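PDB 2PNW: membrane-bound lytic murein transglycosylase from Agrobacterium tumefaciens, which probably cleaves the glycan strands of peptidoglycan as an MltA-type lytic transglycosylase, forming 1,6-anhydromuramyl ends. Local coordinates for residues F156-L167 against L252-F260. Residues are numbered along the deposited sequence; the frame is centred on the assembly and turned at random.
Sequences FPDRRAIDEGCL and LWHNRSYIF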
loop_
_atom_site.group_PDB
_atom_site.type_symbol
_atom_site.label_atom_id
_atom_site.label_comp_id
_atom_site.label_asym_id
_atom_site.label_seq_id
_atom_site.Cartn_x
_atom_site.Cartn_y
_atom_site.Cartn_z
ATOM N N PHE A 156 -19.102 -11.058 -7.484
ATOM C CA PHE A 156 -18.191 -12.173 -7.282
ATOM C C PHE A 156 -18.373 -12.661 -5.835
ATOM O O PHE A 156 -18.684 -11.848 -4.953
ATOM C CB PHE A 156 -16.739 -11.754 -7.563
ATOM C CG PHE A 156 -15.832 -12.922 -7.771
ATOM C CD1 PHE A 156 -15.728 -13.531 -9.024
ATOM C CD2 PHE A 156 -15.145 -13.484 -6.678
ATOM C CE1 PHE A 156 -14.892 -14.660 -9.197
ATOM C CE2 PHE A 156 -14.336 -14.603 -6.846
ATOM C CZ PHE A 156 -14.208 -15.179 -8.100
ATOM N N PRO A 157 -18.236 -13.980 -5.594
ATOM C CA PRO A 157 -18.286 -14.498 -4.210
ATOM C C PRO A 157 -17.381 -13.720 -3.230
ATOM O O PRO A 157 -16.394 -13.110 -3.653
ATOM C CB PRO A 157 -17.766 -15.918 -4.384
ATOM C CG PRO A 157 -18.256 -16.308 -5.725
ATOM C CD PRO A 157 -18.053 -15.087 -6.569
ATOM N N ASP A 158 -17.716 -13.735 -1.937
ATOM C CA ASP A 158 -16.909 -13.026 -0.932
ATOM C C ASP A 158 -15.864 -13.939 -0.294
ATOM O O ASP A 158 -15.791 -15.100 -0.632
ATOM C CB ASP A 158 -17.801 -12.348 0.151
ATOM C CG ASP A 158 -18.588 -13.343 0.986
ATOM O OD1 ASP A 158 -18.428 -14.576 0.837
ATOM O OD2 ASP A 158 -19.381 -12.871 1.824
ATOM N N ARG A 159 -15.056 -13.386 0.610
ATOM C CA ARG A 159 -13.975 -14.126 1.250
ATOM C C ARG A 159 -14.484 -15.453 1.837
ATOM O O ARG A 159 -13.882 -16.531 1.632
ATOM C CB ARG A 159 -13.344 -13.252 2.352
ATOM C CG ARG A 159 -12.249 -13.965 3.188
ATOM C CD ARG A 159 -11.633 -13.037 4.212
ATOM N NE ARG A 159 -10.899 -11.938 3.588
ATOM C CZ ARG A 159 -9.689 -12.077 3.029
ATOM N NH1 ARG A 159 -9.087 -13.272 3.040
ATOM N NH2 ARG A 159 -9.095 -11.018 2.484
ATOM N N ARG A 160 -15.632 -15.399 2.524
ATOM C CA ARG A 160 -16.152 -16.649 3.128
ATOM C C ARG A 160 -16.390 -17.728 2.075
ATOM O O ARG A 160 -15.976 -18.898 2.250
ATOM C CB ARG A 160 -17.457 -16.392 3.897
ATOM C CG ARG A 160 -18.072 -17.690 4.442
ATOM C CD ARG A 160 -19.242 -17.375 5.369
ATOM N NE ARG A 160 -19.824 -18.629 5.863
ATOM C CZ ARG A 160 -20.611 -18.726 6.936
ATOM N NH1 ARG A 160 -20.927 -17.638 7.641
ATOM N NH2 ARG A 160 -21.096 -19.916 7.294
ATOM N N ALA A 161 -17.075 -17.357 0.988
ATOM C CA ALA A 161 -17.431 -18.332 -0.044
ATOM C C ALA A 161 -16.159 -18.924 -0.686
ATOM O O ALA A 161 -16.089 -20.111 -1.009
ATOM C CB ALA A 161 -18.319 -17.697 -1.090
ATOM N N ILE A 162 -15.151 -18.083 -0.841
ATOM C CA ILE A 162 -13.865 -18.538 -1.424
ATOM C C ILE A 162 -13.132 -19.472 -0.440
ATOM O O ILE A 162 -12.718 -20.590 -0.814
ATOM C CB ILE A 162 -13.012 -17.351 -1.883
ATOM C CG1 ILE A 162 -13.800 -16.548 -2.962
ATOM C CG2 ILE A 162 -11.633 -17.837 -2.412
ATOM C CD1 ILE A 162 -13.284 -15.082 -3.071
ATOM N N ASP A 163 -13.043 -19.058 0.821
ATOM C CA ASP A 163 -12.462 -19.899 1.878
ATOM C C ASP A 163 -13.193 -21.239 2.026
ATOM O O ASP A 163 -12.564 -22.241 2.383
ATOM C CB ASP A 163 -12.457 -19.194 3.242
ATOM C CG ASP A 163 -11.387 -18.125 3.355
ATOM O OD1 ASP A 163 -10.529 -18.008 2.439
ATOM O OD2 ASP A 163 -11.346 -17.422 4.399
ATOM N N GLU A 164 -14.496 -21.260 1.750
ATOM C CA GLU A 164 -15.309 -22.493 1.850
ATOM C C GLU A 164 -15.223 -23.365 0.589
ATOM O O GLU A 164 -15.816 -24.461 0.528
ATOM C CB GLU A 164 -16.775 -22.158 2.162
ATOM C CG GLU A 164 -17.010 -21.583 3.555
ATOM C CD GLU A 164 -18.479 -21.170 3.767
ATOM O OE1 GLU A 164 -19.200 -20.836 2.782
ATOM O OE2 GLU A 164 -18.889 -21.140 4.930
ATOM N N GLY A 165 -14.492 -22.887 -0.426
ATOM C CA GLY A 165 -14.097 -23.752 -1.552
ATOM C C GLY A 165 -14.660 -23.495 -2.948
ATOM O O GLY A 165 -14.541 -24.358 -3.828
ATOM N N CYS A 166 -15.218 -22.322 -3.213
ATOM C CA CYS A 166 -15.919 -22.174 -4.510
ATOM C C CYS A 166 -14.981 -22.124 -5.731
ATOM O O CYS A 166 -15.455 -22.209 -6.881
ATOM C CB CYS A 166 -16.883 -20.982 -4.506
ATOM S SG CYS A 166 -16.080 -19.372 -4.397
ATOM N N LEU A 167 -13.679 -21.971 -5.499
ATOM C CA LEU A 167 -12.681 -21.899 -6.599
ATOM C C LEU A 167 -11.822 -23.163 -6.761
ATOM O O LEU A 167 -10.886 -23.194 -7.571
ATOM C CB LEU A 167 -11.761 -20.687 -6.409
ATOM C CG LEU A 167 -12.416 -19.290 -6.420
ATOM C CD1 LEU A 167 -11.330 -18.191 -6.251
ATOM C CD2 LEU A 167 -13.237 -19.043 -7.681
ATOM N N LEU A 252 -12.391 -13.035 10.475
ATOM C CA LEU A 252 -11.759 -12.785 9.155
ATOM C C LEU A 252 -12.821 -12.540 8.092
ATOM O O LEU A 252 -12.653 -11.693 7.213
ATOM C CB LEU A 252 -10.906 -13.981 8.735
ATOM C CG LEU A 252 -9.754 -14.287 9.709
ATOM C CD1 LEU A 252 -8.764 -15.274 9.042
ATOM C CD2 LEU A 252 -9.046 -12.988 10.197
ATOM N N TRP A 253 -13.923 -13.278 8.173
ATOM C CA TRP A 253 -14.958 -13.210 7.123
ATOM C C TRP A 253 -15.807 -11.928 7.159
ATOM O O TRP A 253 -16.545 -11.625 6.199
ATOM C CB TRP A 253 -15.832 -14.473 7.183
ATOM C CG TRP A 253 -15.116 -15.744 6.768
ATOM C CD1 TRP A 253 -13.962 -15.843 6.036
ATOM C CD2 TRP A 253 -15.539 -17.087 7.023
ATOM N NE1 TRP A 253 -13.623 -17.155 5.852
ATOM C CE2 TRP A 253 -14.590 -17.944 6.427
ATOM C CE3 TRP A 253 -16.640 -17.659 7.700
ATOM C CZ2 TRP A 253 -14.698 -19.341 6.485
ATOM C CZ3 TRP A 253 -16.751 -19.041 7.750
ATOM C CH2 TRP A 253 -15.784 -19.874 7.146
ATOM N N HIS A 254 -15.678 -11.160 8.252
ATOM C CA HIS A 254 -16.206 -9.783 8.336
ATOM C C HIS A 254 -15.583 -8.941 7.230
ATOM O O HIS A 254 -16.202 -8.015 6.722
ATOM C CB HIS A 254 -15.850 -9.174 9.696
ATOM C CG HIS A 254 -16.183 -7.721 9.830
ATOM N ND1 HIS A 254 -17.480 -7.258 9.855
ATOM C CD2 HIS A 254 -15.391 -6.644 10.037
ATOM C CE1 HIS A 254 -17.474 -5.947 10.036
ATOM N NE2 HIS A 254 -16.212 -5.547 10.140
ATOM N N ASN A 255 -14.337 -9.253 6.882
ATOM C CA ASN A 255 -13.704 -8.620 5.704
ATOM C C ASN A 255 -14.086 -9.395 4.449
ATOM O O ASN A 255 -13.480 -10.416 4.108
ATOM C CB ASN A 255 -12.171 -8.562 5.845
ATOM C CG ASN A 255 -11.519 -7.965 4.594
ATOM O OD1 ASN A 255 -12.106 -7.084 3.962
ATOM N ND2 ASN A 255 -10.345 -8.462 4.222
ATOM N N ARG A 256 -15.129 -8.937 3.772
ATOM C CA ARG A 256 -15.651 -9.660 2.612
ATOM C C ARG A 256 -14.727 -9.548 1.390
ATOM O O ARG A 256 -14.804 -10.385 0.488
ATOM C CB ARG A 256 -17.022 -9.086 2.226
ATOM C CG ARG A 256 -18.085 -9.449 3.253
ATOM C CD ARG A 256 -19.439 -8.909 2.772
ATOM N NE ARG A 256 -20.003 -9.706 1.706
ATOM C CZ ARG A 256 -20.769 -9.230 0.709
ATOM N NH1 ARG A 256 -21.009 -7.934 0.564
ATOM N NH2 ARG A 256 -21.242 -10.088 -0.174
ATOM N N SER A 257 -13.902 -8.509 1.363
ATOM C CA SER A 257 -12.918 -8.337 0.277
ATOM C C SER A 257 -11.970 -9.526 0.253
ATOM O O SER A 257 -11.621 -10.061 1.309
ATOM C CB SER A 257 -12.089 -7.072 0.523
ATOM O OG SER A 257 -10.975 -7.040 -0.372
ATOM N N TYR A 258 -11.542 -9.940 -0.948
ATOM C CA TYR A 258 -10.576 -11.042 -1.077
ATOM C C TYR A 258 -9.622 -10.652 -2.193
ATOM O O TYR A 258 -10.070 -10.205 -3.262
ATOM C CB TYR A 258 -11.303 -12.335 -1.461
ATOM C CG TYR A 258 -10.454 -13.609 -1.389
ATOM C CD1 TYR A 258 -10.457 -14.404 -0.243
ATOM C CD2 TYR A 258 -9.654 -14.010 -2.464
ATOM C CE1 TYR A 258 -9.662 -15.591 -0.161
ATOM C CE2 TYR A 258 -8.869 -15.183 -2.397
ATOM C CZ TYR A 258 -8.901 -15.975 -1.247
ATOM O OH TYR A 258 -8.144 -17.138 -1.175
ATOM N N ILE A 259 -8.331 -10.810 -1.921
ATOM C CA ILE A 259 -7.266 -10.376 -2.835
ATOM C C ILE A 259 -6.779 -11.537 -3.696
ATOM O O ILE A 259 -6.527 -12.646 -3.192
ATOM C CB ILE A 259 -6.058 -9.743 -2.069
ATOM C CG1 ILE A 259 -6.515 -8.579 -1.177
ATOM C CG2 ILE A 259 -4.914 -9.310 -3.092
ATOM C CD1 ILE A 259 -7.433 -7.523 -1.904
ATOM N N PHE A 260 -6.695 -11.298 -5.008
ATOM C CA PHE A 260 -6.057 -12.269 -5.928
ATOM C C PHE A 260 -4.705 -11.717 -6.353
ATOM O O PHE A 260 -4.523 -10.509 -6.422
ATOM C CB PHE A 260 -6.940 -12.526 -7.161
ATOM C CG PHE A 260 -8.268 -13.118 -6.810
ATOM C CD1 PHE A 260 -8.362 -14.472 -6.505
ATOM C CD2 PHE A 260 -9.403 -12.321 -6.715
ATOM C CE1 PHE A 260 -9.588 -15.039 -6.162
ATOM C CE2 PHE A 260 -10.643 -12.893 -6.376
ATOM C CZ PHE A 260 -10.711 -14.252 -6.082
HETATM O O HOH W 1 -21.825 -12.303 1.385
HETATM O O HOH W 2 -9.009 -8.055 1.533
HETATM O O HOH W 3 -16.805 -12.981 3.779
HETATM O O HOH W 4 -9.220 -19.013 0.234
#
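W253 carries the chain of R160 over one face of its indole. The CA of R160 stands 3.7 Å from the centroid of the W253 five-membered ring, almost on the ring normal, and the extended arginine runs across the six-membered ring, its guanidinium tilted 24° from the indole plane and joined by NE to E164. At the edge, W253 NE1 donates to D163 OD2 (2.7 Å) in the ring plane. The Y258 ring takes I162 CG2 over one face, 3.5 Å from Y258 CZ, and R159 CG at its edge; F260 meets L167 CD1 edge-on and F156 obliquely.

Buried between the two segments, R159 has CG anti to the backbone N (chi1 175°) and bends at chi3. Y258 CD1 lies over one face of its guanidinium, toward the rim, the planes 40° apart; F184 and H187 of helix 180-189 also touch the side chain. R159 NE makes a weak bond to N255 O (3.0 Å), and S257 O lies 2.9 Å from R159 NH2. N255 OD1 bonds S215, and N255 ND2 donates to a water that R159 NH2 meets only weakly and that also bonds S257 OG. R159 N donates to R256 O (3.0 Å). D158 OD1 caps the helix by accepting from A161 N, and D158 OD2 meets R256 NE in a nearly straight salt bridge (3.2 Å).

Within the MltA-specific insert, helix 159-163 is joined to the segment leading into strand 259-263 by polar bonds toward one end and apolar side chains toward the other; the buried R159 charge is probably eased by the carbonyls gathered about it.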